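Catecholate siderophore receptor Fiu (Escherichia coli, PDB 6BPM) carries iron bound to catecholate siderophores across the outer membrane, drawing its energy from TonB, and also serves as a receptor for several microcins. Local coordinates at residues 90-95 with 130-135; 529-534 with 561-566. All coordinates share one frame; numbering follows the deposited sequence.

Interaction 1: 90-95 with 130-135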
ATOM      1  N   ALA A  90      -5.134  -6.608  -7.304  1.00 37.90           N
ATOM      2  CA  ALA A  90      -3.766  -6.502  -7.797  1.00 33.04           C
ATOM      3  C   ALA A  90      -2.886  -5.782  -6.790  1.00 38.56           C
ATOM      4  O   ALA A  90      -3.365  -5.190  -5.816  1.00 33.76           O
ATOM      5  CB  ALA A  90      -3.685  -5.801  -9.148  1.00 22.56           C
ATOM      6  N   ASP A  91      -1.575  -5.914  -7.007  1.00 33.63           N
ATOM      7  CA  ASP A  91      -0.599  -5.164  -6.234  1.00 25.76           C
ATOM      8  C   ASP A  91      -0.792  -3.685  -6.531  1.00 25.07           C
ATOM      9  O   ASP A  91      -0.762  -3.263  -7.691  1.00 27.43           O
ATOM     10  CB  ASP A  91       0.809  -5.625  -6.597  1.00 18.55           C
ATOM     11  CG  ASP A  91       1.913  -5.012  -5.701  1.00 42.03           C
ATOM     12  OD1 ASP A  91       1.641  -4.105  -4.872  1.00 32.45           O
ATOM     13  OD2 ASP A  91       3.081  -5.475  -5.820  1.00 34.67           O
ATOM     14  N   THR A  92      -1.025  -2.904  -5.489  1.00 21.38           N
ATOM     15  CA  THR A  92      -1.236  -1.472  -5.627  1.00 23.08           C
ATOM     16  C   THR A  92      -0.107  -0.669  -4.982  1.00 34.65           C
ATOM     17  O   THR A  92      -0.242   0.543  -4.775  1.00 24.47           O
ATOM     18  CB  THR A  92      -2.581  -1.103  -5.007  1.00 27.41           C
ATOM     19  OG1 THR A  92      -3.025   0.164  -5.519  1.00 36.76           O
ATOM     20  CG2 THR A  92      -2.437  -1.049  -3.495  1.00 21.98           C
ATOM     21  N   SER A  93       1.019  -1.316  -4.684  1.00 40.02           N
ATOM     22  CA  SER A  93       2.044  -0.677  -3.883  1.00 38.39           C
ATOM     23  C   SER A  93       2.724   0.484  -4.612  1.00 39.32           C
ATOM     24  O   SER A  93       3.287   1.360  -3.954  1.00 50.48           O
ATOM     25  CB  SER A  93       3.022  -1.759  -3.392  1.00 30.42           C
ATOM     26  OG  SER A  93       3.814  -2.280  -4.442  1.00 34.95           O
ATOM     27  N   ASN A  94       2.671   0.528  -5.940  1.00 32.01           N
ATOM     28  CA  ASN A  94       3.233   1.629  -6.721  1.00 27.69           C
ATOM     29  C   ASN A  94       2.249   2.778  -6.922  1.00 30.70           C
ATOM     30  O   ASN A  94       2.522   3.683  -7.716  1.00 31.52           O
ATOM     31  CB  ASN A  94       3.692   1.117  -8.088  1.00 27.15           C
ATOM     32  CG  ASN A  94       2.541   0.566  -8.905  1.00 50.15           C
ATOM     33  OD1 ASN A  94       1.620  -0.021  -8.356  1.00 64.28           O
ATOM     34  ND2 ASN A  94       2.601   0.726 -10.215  1.00 56.09           N
ATOM     35  N   SER A  95       1.113   2.749  -6.241  1.00 36.23           N
ATOM     36  CA  SER A  95       0.088   3.788  -6.296  1.00 36.89           C
ATOM     37  C   SER A  95      -0.272   4.217  -4.890  1.00 35.26           C
ATOM     38  O   SER A  95      -1.446   4.380  -4.543  1.00 34.82           O
ATOM     39  CB  SER A  95      -1.153   3.321  -7.057  1.00 34.22           C
ATOM     40  OG  SER A  95      -0.881   3.222  -8.450  1.00 34.48           O
ATOM     41  N   ARG A 130      -0.154   7.512 -14.350  1.00 31.70           N
ATOM     42  CA  ARG A 130      -0.153   6.054 -14.380  1.00 29.18           C
ATOM     43  C   ARG A 130      -0.432   5.507 -12.985  1.00 26.04           C
ATOM     44  O   ARG A 130      -0.129   6.144 -11.978  1.00 35.16           O
ATOM     45  CB  ARG A 130       1.176   5.529 -14.926  1.00 26.48           C
ATOM     46  CG  ARG A 130       2.371   5.921 -14.087  1.00 26.26           C
ATOM     47  CD  ARG A 130       3.705   5.384 -14.605  1.00 31.82           C
ATOM     48  NE  ARG A 130       4.753   5.874 -13.716  1.00 50.23           N
ATOM     49  CZ  ARG A 130       5.063   5.321 -12.553  1.00 60.21           C
ATOM     50  NH1 ARG A 130       4.409   4.238 -12.134  1.00 64.27           N
ATOM     51  NH2 ARG A 130       6.020   5.856 -11.803  1.00 53.29           N
ATOM     52  N   SER A 131      -1.099   4.359 -12.934  1.00 30.50           N
ATOM     53  CA  SER A 131      -1.395   3.709 -11.664  1.00 32.81           C
ATOM     54  C   SER A 131      -1.663   2.235 -11.932  1.00 30.75           C
ATOM     55  O   SER A 131      -1.827   1.810 -13.078  1.00 35.55           O
ATOM     56  CB  SER A 131      -2.581   4.375 -10.934  1.00 39.32           C
ATOM     57  OG  SER A 131      -3.836   3.912 -11.387  1.00 37.94           O
ATOM     58  N   ALA A 132      -1.673   1.456 -10.854  1.00 39.58           N
ATOM     59  CA  ALA A 132      -2.154   0.094 -10.922  1.00 47.10           C
ATOM     60  C   ALA A 132      -3.665   0.106 -11.174  1.00 53.29           C
ATOM     61  O   ALA A 132      -4.343   1.099 -10.893  1.00 54.25           O
ATOM     62  CB  ALA A 132      -1.821  -0.652  -9.633  1.00 38.87           C
ATOM     63  N   PRO A 133      -4.207  -0.968 -11.754  1.00 41.09           N
ATOM     64  CA  PRO A 133      -5.647  -0.996 -12.100  1.00 31.30           C
ATOM     65  C   PRO A 133      -6.527  -1.311 -10.898  1.00 35.21           C
ATOM     66  O   PRO A 133      -7.329  -2.240 -10.909  1.00 49.66           O
ATOM     67  CB  PRO A 133      -5.709  -2.083 -13.182  1.00 32.01           C
ATOM     68  CG  PRO A 133      -4.557  -2.994 -12.891  1.00 28.34           C
ATOM     69  CD  PRO A 133      -3.457  -2.102 -12.321  1.00 24.01           C
ATOM     70  N   THR A 134      -6.406  -0.489  -9.859  1.00 34.00           N
ATOM     71  CA  THR A 134      -7.039  -0.784  -8.582  1.00 26.62           C
ATOM     72  C   THR A 134      -7.662   0.447  -7.934  1.00 36.43           C
ATOM     73  O   THR A 134      -8.810   0.408  -7.478  1.00 41.96           O
ATOM     74  CB  THR A 134      -6.005  -1.404  -7.660  1.00 30.83           C
ATOM     75  OG1 THR A 134      -4.923  -0.469  -7.510  1.00 29.12           O
ATOM     76  CG2 THR A 134      -5.477  -2.763  -8.260  1.00 22.80           C
ATOM     77  N   GLY A 135      -6.913   1.532  -7.867  1.00 48.76           N
ATOM     78  CA  GLY A 135      -7.353   2.748  -7.208  1.00 43.66           C
ATOM     79  C   GLY A 135      -6.144   3.502  -6.701  1.00 38.77           C
ATOM     80  O   GLY A 135      -5.033   3.286  -7.168  1.00 41.00           O
TER

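Interaction 2: 529-534 with 561-566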
ATOM      1  N   LYS A 529       1.567  -2.134 -25.726  1.00 44.38           N
ATOM      2  CA  LYS A 529       0.677  -1.058 -25.333  1.00 42.78           C
ATOM      3  C   LYS A 529       0.522  -1.032 -23.835  1.00 44.65           C
ATOM      4  O   LYS A 529       0.810  -2.017 -23.151  1.00 48.72           O
ATOM      5  CB  LYS A 529      -0.710  -1.233 -25.964  1.00 39.77           C
ATOM      6  CG  LYS A 529      -0.729  -1.273 -27.463  1.00 43.48           C
ATOM      7  CD  LYS A 529      -2.137  -1.437 -27.985  1.00 49.89           C
ATOM      8  CE  LYS A 529      -2.663  -2.820 -27.656  1.00 50.48           C
ATOM      9  NZ  LYS A 529      -3.804  -3.197 -28.526  1.00 54.78           N
ATOM     10  N   PRO A 530       0.043   0.079 -23.291  1.00 43.47           N
ATOM     11  CA  PRO A 530      -0.226   0.133 -21.856  1.00 37.20           C
ATOM     12  C   PRO A 530      -1.361  -0.807 -21.496  1.00 40.21           C
ATOM     13  O   PRO A 530      -2.238  -1.104 -22.306  1.00 37.33           O
ATOM     14  CB  PRO A 530      -0.609   1.600 -21.621  1.00 34.41           C
ATOM     15  CG  PRO A 530      -0.016   2.333 -22.792  1.00 35.13           C
ATOM     16  CD  PRO A 530      -0.161   1.383 -23.936  1.00 33.68           C
ATOM     17  N   GLN A 531      -1.318  -1.297 -20.269  1.00 38.93           N
ATOM     18  CA  GLN A 531      -2.456  -2.003 -19.709  1.00 33.61           C
ATOM     19  C   GLN A 531      -3.551  -0.991 -19.383  1.00 43.37           C
ATOM     20  O   GLN A 531      -3.358  -0.127 -18.515  1.00 43.58           O
ATOM     21  CB  GLN A 531      -2.021  -2.737 -18.447  1.00 24.94           C
ATOM     22  CG  GLN A 531      -3.133  -3.425 -17.727  1.00 21.29           C
ATOM     23  CD  GLN A 531      -2.877  -3.535 -16.241  1.00 36.69           C
ATOM     24  OE1 GLN A 531      -2.729  -2.526 -15.545  1.00 48.65           O
ATOM     25  NE2 GLN A 531      -2.827  -4.768 -15.739  1.00 39.39           N
ATOM     26  N   LYS A 532      -4.703  -1.109 -20.049  1.00 41.13           N
ATOM     27  CA  LYS A 532      -5.793  -0.143 -19.925  1.00 43.25           C
ATOM     28  C   LYS A 532      -6.884  -0.692 -19.020  1.00 36.65           C
ATOM     29  O   LYS A 532      -7.295  -1.840 -19.165  1.00 40.02           O
ATOM     30  CB  LYS A 532      -6.398   0.200 -21.288  1.00 54.77           C
ATOM     31  CG  LYS A 532      -5.447   0.884 -22.248  1.00 67.96           C
ATOM     32  CD  LYS A 532      -6.171   1.949 -23.058  1.00 79.26           C
ATOM     33  CE  LYS A 532      -6.761   1.401 -24.346  1.00 79.27           C
ATOM     34  NZ  LYS A 532      -7.302   2.508 -25.176  1.00 71.68           N
ATOM     35  N   ALA A 533      -7.374   0.140 -18.110  1.00 37.03           N
ATOM     36  CA  ALA A 533      -8.422  -0.245 -17.176  1.00 32.09           C
ATOM     37  C   ALA A 533      -9.583   0.726 -17.329  1.00 44.10           C
ATOM     38  O   ALA A 533      -9.405   1.939 -17.169  1.00 45.61           O
ATOM     39  CB  ALA A 533      -7.915  -0.232 -15.738  1.00 21.18           C
ATOM     40  N   ASN A 534     -10.770   0.193 -17.615  1.00 38.96           N
ATOM     41  CA  ASN A 534     -11.980   0.988 -17.722  1.00 30.20           C
ATOM     42  C   ASN A 534     -12.911   0.603 -16.582  1.00 29.92           C
ATOM     43  O   ASN A 534     -13.277  -0.567 -16.444  1.00 37.02           O
ATOM     44  CB  ASN A 534     -12.629   0.763 -19.078  1.00 36.82           C
ATOM     45  CG  ASN A 534     -11.686   1.074 -20.209  1.00 52.75           C
ATOM     46  OD1 ASN A 534     -11.423   2.235 -20.505  1.00 63.40           O
ATOM     47  ND2 ASN A 534     -11.162   0.040 -20.847  1.00 62.61           N
ATOM     48  N   GLU A 561      -7.520  -4.580 -19.825  1.00 25.64           N
ATOM     49  CA  GLU A 561      -7.207  -5.031 -21.172  1.00 36.85           C
ATOM     50  C   GLU A 561      -5.712  -4.909 -21.466  1.00 34.09           C
ATOM     51  O   GLU A 561      -4.941  -4.304 -20.719  1.00 42.59           O
ATOM     52  CB  GLU A 561      -8.017  -4.243 -22.209  1.00 46.03           C
ATOM     53  CG  GLU A 561      -9.382  -4.850 -22.494  1.00 71.30           C
ATOM     54  CD  GLU A 561     -10.348  -3.865 -23.129  1.00 84.52           C
ATOM     55  OE1 GLU A 561     -11.481  -3.727 -22.616  1.00 86.31           O
ATOM     56  OE2 GLU A 561      -9.968  -3.225 -24.131  1.00 89.49           O
ATOM     57  N   ASN A 562      -5.322  -5.460 -22.611  1.00 38.45           N
ATOM     58  CA  ASN A 562      -3.928  -5.526 -23.048  1.00 43.31           C
ATOM     59  C   ASN A 562      -3.036  -6.329 -22.103  1.00 42.21           C
ATOM     60  O   ASN A 562      -1.840  -6.044 -21.979  1.00 49.47           O
ATOM     61  CB  ASN A 562      -3.356  -4.133 -23.275  1.00 38.24           C
ATOM     62  CG  ASN A 562      -4.102  -3.390 -24.342  1.00 42.54           C
ATOM     63  OD1 ASN A 562      -4.812  -3.991 -25.155  1.00 47.42           O
ATOM     64  ND2 ASN A 562      -3.905  -2.094 -24.394  1.00 41.04           N
ATOM     65  N   GLU A 563      -3.595  -7.349 -21.456  1.00 30.02           N
ATOM     66  CA  GLU A 563      -2.781  -8.288 -20.692  1.00 39.11           C
ATOM     67  C   GLU A 563      -2.022  -9.219 -21.633  1.00 34.73           C
ATOM     68  O   GLU A 563      -2.566  -9.683 -22.636  1.00 38.73           O
ATOM     69  CB  GLU A 563      -3.653  -9.115 -19.751  1.00 40.34           C
ATOM     70  CG  GLU A 563      -4.369  -8.300 -18.698  1.00 42.81           C
ATOM     71  CD  GLU A 563      -3.418  -7.733 -17.656  1.00 53.69           C
ATOM     72  OE1 GLU A 563      -3.197  -8.405 -16.615  1.00 49.95           O
ATOM     73  OE2 GLU A 563      -2.885  -6.617 -17.888  1.00 49.36           O
ATOM     74  N   VAL A 564      -0.765  -9.515 -21.291  1.00 40.11           N
ATOM     75  CA  VAL A 564       0.071 -10.371 -22.132  1.00 42.66           C
ATOM     76  C   VAL A 564      -0.416 -11.811 -22.049  1.00 42.54           C
ATOM     77  O   VAL A 564      -0.595 -12.361 -20.951  1.00 37.29           O
ATOM     78  CB  VAL A 564       1.544 -10.279 -21.709  1.00 49.19           C
ATOM     79  CG1 VAL A 564       2.425 -11.011 -22.710  1.00 59.95           C
ATOM     80  CG2 VAL A 564       1.981  -8.844 -21.582  1.00 45.01           C
ATOM     81  N   GLU A 565      -0.673 -12.414 -23.212  1.00 36.50           N
ATOM     82  CA  GLU A 565      -1.019 -13.827 -23.312  1.00 36.14           C
ATOM     83  C   GLU A 565      -0.281 -14.438 -24.496  1.00 41.09           C
ATOM     84  O   GLU A 565       0.241 -13.733 -25.368  1.00 43.72           O
ATOM     85  CB  GLU A 565      -2.529 -14.033 -23.440  1.00 44.97           C
ATOM     86  CG  GLU A 565      -3.307 -13.606 -22.207  1.00 49.41           C
ATOM     87  CD  GLU A 565      -3.099 -14.541 -21.020  1.00 50.26           C
ATOM     88  OE1 GLU A 565      -2.472 -15.612 -21.195  1.00 48.93           O
ATOM     89  OE2 GLU A 565      -3.596 -14.219 -19.918  1.00 47.72           O
ATOM     90  N   GLN A 566      -0.250 -15.769 -24.531  1.00 39.17           N
ATOM     91  CA  GLN A 566       0.512 -16.494 -25.537  1.00 44.60           C
ATOM     92  C   GLN A 566      -0.364 -16.922 -26.702  1.00 46.27           C
ATOM     93  O   GLN A 566      -1.488 -17.395 -26.510  1.00 46.01           O
ATOM     94  CB  GLN A 566       1.191 -17.725 -24.943  1.00 51.62           C
ATOM     95  CG  GLN A 566       2.192 -18.344 -25.908  1.00 54.87           C
ATOM     96  CD  GLN A 566       3.019 -19.424 -25.274  1.00 53.17           C
ATOM     97  OE1 GLN A 566       2.512 -20.237 -24.502  1.00 57.13           O
ATOM     98  NE2 GLN A 566       4.316 -19.417 -25.564  1.00 56.27           N
TER

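Interaction 1: 90-95 with 130-135
Each first torsion turns OG1 toward the other threonine where Thr92 meets Thr134: in Thr92, OG1 lies opposite the backbone N (chi1 -160°), whereas in Thr134 it sits between the backbone N and the carbonyl carbon (chi1 59°). The oxygens come within 2.8 Å, Thr92 OG1 to Thr134 OG1, in a hydrogen bond that either may donate. The same rotation of Thr134 carries its methyl the other way, and Thr134 CG2 packs 3.6 Å from Ala90 CB. Thr134 thus offers a polar branch to Thr92 and an apolar one to Ala90 on the short strand 90-91. A second polar link lies further along, where Ser95 OG accepts from Ala132 N at 3.1 Å in a nearly straight bond and also rests against Ser131 CB. Between these two links the methyl of Ala132 is directed into the turn of 90-95, with Ala132 CB 3.4 Å from Asp91 O and 3.7 Å from Asn94 OD1. Within 90-95, Asp91 OD1 accepts both Ser93 N and Ser93 OG from the same face of the carboxylate; the backbone bond makes an Asx turn. In 130-135, Pro133 centres an inverse gamma turn, and the backbone of Gly135 has angles that would press a side chain against the preceding carbonyl. At the far end, the Arg130 guanidinium has the Asn94 amide at its edge but forms its salt bridge with Glu370 of the barrel. This mostly buried contact belongs to the plug domain: Arg102 donates to the carbonyls of both Asn94 and Arg130, Thr134 touches strand 86-87, and the loop from helix 125-128 to strand 135-141 lays Pro133 against barrel strand 531-544.

Interaction 2: 529-534 with 561-566
Glu561 and Lys532 join neighbouring strands of an antiparallel beta hairpin, 531-544 and 549-566, in the 22-stranded barrel of this TonB-dependent receptor. Glu561 N donates to Lys532 O at 2.8 Å; the return bond, Lys532 N to Glu561 O, is longer at 3.3 Å and bent, and Glu561 O also receives a CA-H contact from Gln531. Asn562 follows with positive phi (62°), and its side chain takes over where the backbone pairing ends. With CG opposite the carbonyl carbon (chi1 -61°), Asn562 sends ND2 to Pro530 O at 2.8 Å, an almost linear bond with Pro530 O in the plane of the Asn562 amide. The Lys529 chain crosses this amide at about a right angle, bringing Lys529 CE to 3.5 Å from Asn562 OD1. Replacing Asn562 by an alanine removes the amide and would probably leave Pro530 O without this donor and open a gap beside the Lys529 chain. Glu563, bent back at chi2, turns toward Gln531 while its OE1 forms a salt bridge with Lys578 on the next strand. Glu563 OE2 accepts Gln531 NE2 at 2.8 Å, the donor standing 39° out of the carboxylate plane.

Interaction 1 is largely buried, in the plug where it borders the barrel wall, whereas interaction 2 lies at the surface of the barrel, where the pairing of two adjacent strands gives way to side-chain bonds. The chemistry follows: 90-95 and 130-135 meet through hydroxyls, methyls and one backbone N-H, while 529-534 and 561-566 use backbone bonds, side-chain amides and a carboxylate. They hold different elements, yet their centres are only 14 Å apart and they touch directly. Pro133 CG packs 3.3 Å from Gln531 OE1, and Pro133 CB lies 3.9 Å from Ala533 CB. Gln531 therefore meets the plug loop with its side-chain amide oxygen OE1 and the adjoining strand with NE2.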